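Rab GTPase binding effector protein 1 (PDB 1TU3) is a Rab effector, also called Rabaptin-5, that probably uses a dimer of long helices to bind its GTPase partner. Local coordinates at residues Q46-R51 with R62-D67. Residues are numbered along the deposited sequence; the frame is centred on the assembly and turned at random.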
ATOM      1  N   GLN G  46       0.411   2.122  -6.442  1.00 35.32           N
ATOM      2  CA  GLN G  46       1.489   2.904  -7.031  1.00 40.11           C
ATOM      3  C   GLN G  46       1.419   2.981  -8.573  1.00 41.95           C
ATOM      4  O   GLN G  46       1.604   4.056  -9.145  1.00 37.29           O
ATOM      5  CB  GLN G  46       2.849   2.351  -6.578  1.00 31.87           C
ATOM      6  CG  GLN G  46       3.108   2.605  -5.105  1.00 32.56           C
ATOM      7  CD  GLN G  46       4.213   1.750  -4.509  1.00 32.97           C
ATOM      8  OE1 GLN G  46       4.409   0.579  -4.901  1.00 41.62           O
ATOM      9  NE2 GLN G  46       4.930   2.312  -3.553  1.00 38.37           N
ATOM     10  N   VAL G  47       1.163   1.853  -9.233  1.00 35.38           N
ATOM     11  CA  VAL G  47       0.971   1.853 -10.679  1.00 37.35           C
ATOM     12  C   VAL G  47      -0.149   2.831 -11.052  1.00 39.28           C
ATOM     13  O   VAL G  47      -0.028   3.587 -12.014  1.00 39.64           O
ATOM     14  CB  VAL G  47       0.620   0.437 -11.218  1.00 39.37           C
ATOM     15  CG1 VAL G  47       0.153   0.506 -12.708  1.00 28.61           C
ATOM     16  CG2 VAL G  47       1.853  -0.450 -11.111  1.00 34.75           C
ATOM     17  N   GLN G  48      -1.205   2.853 -10.244  1.00 43.90           N
ATOM     18  CA  GLN G  48      -2.320   3.761 -10.480  1.00 37.94           C
ATOM     19  C   GLN G  48      -1.970   5.232 -10.217  1.00 40.89           C
ATOM     20  O   GLN G  48      -2.388   6.109 -10.975  1.00 32.58           O
ATOM     21  CB  GLN G  48      -3.524   3.332  -9.641  1.00 44.84           C
ATOM     22  CG  GLN G  48      -4.868   3.629 -10.284  1.00 62.99           C
ATOM     23  CD  GLN G  48      -6.027   2.925  -9.583  1.00 76.33           C
ATOM     24  OE1 GLN G  48      -5.954   1.729  -9.296  1.00 89.02           O
ATOM     25  NE2 GLN G  48      -7.101   3.658  -9.316  1.00 77.57           N
ATOM     26  N   LEU G  49      -1.197   5.525  -9.174  1.00 38.80           N
ATOM     27  CA  LEU G  49      -0.803   6.923  -8.950  1.00 37.28           C
ATOM     28  C   LEU G  49       0.094   7.413 -10.080  1.00 38.04           C
ATOM     29  O   LEU G  49       0.111   8.593 -10.413  1.00 37.28           O
ATOM     30  CB  LEU G  49      -0.044   7.106  -7.629  1.00 39.99           C
ATOM     31  CG  LEU G  49      -0.919   7.210  -6.394  1.00 48.05           C
ATOM     32  CD1 LEU G  49      -0.014   7.323  -5.187  1.00 64.08           C
ATOM     33  CD2 LEU G  49      -1.840   8.402  -6.490  1.00 45.95           C
ATOM     34  N   GLU G  50       0.861   6.501 -10.648  1.00 41.68           N
ATOM     35  CA  GLU G  50       1.819   6.871 -11.654  1.00 41.74           C
ATOM     36  C   GLU G  50       1.059   7.092 -12.962  1.00 42.03           C
ATOM     37  O   GLU G  50       1.223   8.116 -13.594  1.00 42.29           O
ATOM     38  CB  GLU G  50       2.879   5.756 -11.796  1.00 48.13           C
ATOM     39  CG  GLU G  50       3.877   5.966 -12.930  1.00 57.78           C
ATOM     40  CD  GLU G  50       4.512   7.356 -12.923  1.00 62.04           C
ATOM     41  OE1 GLU G  50       4.657   7.958 -11.827  1.00 53.20           O
ATOM     42  OE2 GLU G  50       4.873   7.834 -14.021  1.00 62.19           O
ATOM     43  N   ARG G  51       0.204   6.146 -13.343  1.00 43.42           N
ATOM     44  CA  ARG G  51      -0.716   6.382 -14.449  1.00 43.90           C
ATOM     45  C   ARG G  51      -1.347   7.774 -14.350  1.00 51.35           C
ATOM     46  O   ARG G  51      -1.288   8.553 -15.292  1.00 46.05           O
ATOM     47  CB  ARG G  51      -1.823   5.344 -14.468  1.00 43.94           C
ATOM     48  CG  ARG G  51      -1.441   4.018 -15.078  1.00 50.69           C
ATOM     49  CD  ARG G  51      -2.707   3.261 -15.490  1.00 63.22           C
ATOM     50  NE  ARG G  51      -3.326   2.557 -14.374  1.00 87.30           N
ATOM     51  CZ  ARG G  51      -4.585   2.125 -14.365  1.00 95.27           C
ATOM     52  NH1 ARG G  51      -5.363   2.337 -15.420  1.00 94.01           N
ATOM     53  NH2 ARG G  51      -5.059   1.470 -13.306  1.00 96.17           N
ATOM     54  N   ARG G  62     -10.250  10.305 -14.191  1.00 63.71           N
ATOM     55  CA  ARG G  62     -11.445   9.643 -13.675  1.00 59.26           C
ATOM     56  C   ARG G  62     -11.510   8.193 -14.124  1.00 59.43           C
ATOM     57  O   ARG G  62     -11.969   7.329 -13.375  1.00 63.24           O
ATOM     58  CB  ARG G  62     -12.718  10.350 -14.129  1.00 64.02           C
ATOM     59  CG  ARG G  62     -13.069  11.640 -13.380  1.00 71.10           C
ATOM     60  CD  ARG G  62     -14.543  12.047 -13.648  1.00 81.65           C
ATOM     61  NE  ARG G  62     -14.821  12.383 -15.053  1.00 74.55           N
ATOM     62  CZ  ARG G  62     -14.503  13.542 -15.628  1.00 71.32           C
ATOM     63  NH1 ARG G  62     -13.894  14.498 -14.934  1.00 67.05           N
ATOM     64  NH2 ARG G  62     -14.796  13.746 -16.901  1.00 74.50           N
ATOM     65  N   ALA G  63     -11.063   7.922 -15.344  1.00 51.07           N
ATOM     66  CA  ALA G  63     -11.111   6.558 -15.865  1.00 54.04           C
ATOM     67  C   ALA G  63     -10.116   5.683 -15.114  1.00 49.96           C
ATOM     68  O   ALA G  63     -10.432   4.558 -14.735  1.00 49.27           O
ATOM     69  CB  ALA G  63     -10.793   6.541 -17.360  1.00 56.76           C
ATOM     70  N   ILE G  64      -8.910   6.206 -14.907  1.00 45.78           N
ATOM     71  CA  ILE G  64      -7.901   5.499 -14.132  1.00 51.58           C
ATOM     72  C   ILE G  64      -8.439   5.202 -12.728  1.00 52.80           C
ATOM     73  O   ILE G  64      -8.303   4.089 -12.233  1.00 37.69           O
ATOM     74  CB  ILE G  64      -6.606   6.333 -14.001  1.00 55.77           C
ATOM     75  CG1 ILE G  64      -5.975   6.502 -15.392  1.00 57.38           C
ATOM     76  CG2 ILE G  64      -5.641   5.667 -12.987  1.00 47.01           C
ATOM     77  CD1 ILE G  64      -4.832   7.499 -15.457  1.00 46.09           C
ATOM     78  N   LEU G  65      -9.057   6.201 -12.102  1.00 51.98           N
ATOM     79  CA  LEU G  65      -9.549   6.034 -10.746  1.00 55.49           C
ATOM     80  C   LEU G  65     -10.681   5.024 -10.707  1.00 57.57           C
ATOM     81  O   LEU G  65     -11.088   4.582  -9.633  1.00 56.82           O
ATOM     82  CB  LEU G  65     -10.016   7.377 -10.170  1.00 53.41           C
ATOM     83  CG  LEU G  65      -8.931   8.323  -9.625  1.00 52.33           C
ATOM     84  CD1 LEU G  65      -9.534   9.660  -9.315  1.00 48.56           C
ATOM     85  CD2 LEU G  65      -8.294   7.755  -8.380  1.00 44.92           C
ATOM     86  N   ASN G  66     -11.182   4.651 -11.882  1.00 59.81           N
ATOM     87  CA  ASN G  66     -12.338   3.767 -11.956  1.00 60.78           C
ATOM     88  C   ASN G  66     -11.994   2.396 -12.480  1.00 64.34           C
ATOM     89  O   ASN G  66     -12.864   1.549 -12.631  1.00 65.06           O
ATOM     90  CB  ASN G  66     -13.416   4.389 -12.830  1.00 61.56           C
ATOM     91  CG  ASN G  66     -14.446   5.134 -12.027  1.00 72.80           C
ATOM     92  OD1 ASN G  66     -15.260   4.526 -11.323  1.00 77.41           O
ATOM     93  ND2 ASN G  66     -14.417   6.462 -12.113  1.00 68.31           N
ATOM     94  N   ASP G  67     -10.721   2.174 -12.764  1.00 70.35           N
ATOM     95  CA  ASP G  67     -10.309   0.886 -13.284  1.00 83.44           C
ATOM     96  C   ASP G  67     -10.490  -0.230 -12.261  1.00 92.48           C
ATOM     97  O   ASP G  67     -11.361  -0.150 -11.387  1.00 97.43           O
ATOM     98  CB  ASP G  67      -8.858   0.945 -13.738  1.00 84.40           C
ATOM     99  CG  ASP G  67      -8.688   0.423 -15.145  1.00 79.14           C
ATOM    100  OD1 ASP G  67      -9.279  -0.638 -15.433  1.00 79.15           O
ATOM    101  OD2 ASP G  67      -7.978   1.067 -15.954  1.00 77.32           O
TER
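Arg51 CG lies beside its backbone N, anti to the carbonyl carbon, and the chain bends at chi3 (-82°), while Ile64 holds CG2 anti to its backbone N, so that the guanidinium lies over this methyl. The two side chains belong to a helical hairpin: the long helix 20-54 ends in a short connection, and helix 58-64 folds back along its last turns. Ile64, pointing from the short helix to the long one, carries the packing. Its CG2 sits 3.9 Å above the guanidinium plane, over the centre of the group, and also meets Gln48 CG at 3.5 Å; its CD1 reaches along to the backbone of Arg51, 3.7 Å from the carbonyl carbon C. Gln48 runs past Ile64 in the opposite direction, extended beyond CG, and lays its amide beside the turn. Gln48 NE2 comes within 3.2 Å of Ile64 O, but at an angle too poor for a hydrogen bond; that oxygen instead accepts a hydrogen bond from the N-H of Asp67 in the type I turn from Ile64 to Asp67. The other end of the amide, Gln48 OE1, is hydrogen-bonded to Lys69. Leu65 adds a lighter touch here and reaches Leu49 of the second subunit, which ties the returning segment to the dimer interface. The turn also brings Asp67 to the edge of the guanidinium, the two flat groups tilted 55° apart. There, where Asp67 is exposed, a salt bridge joins the end of the returning segment to helix 20-54: Arg51 NH1 donates within its own plane to Asp67 OD2 at 3.0 Å, fairly straight at 161°, meeting the oxygen from above the carboxylate plane.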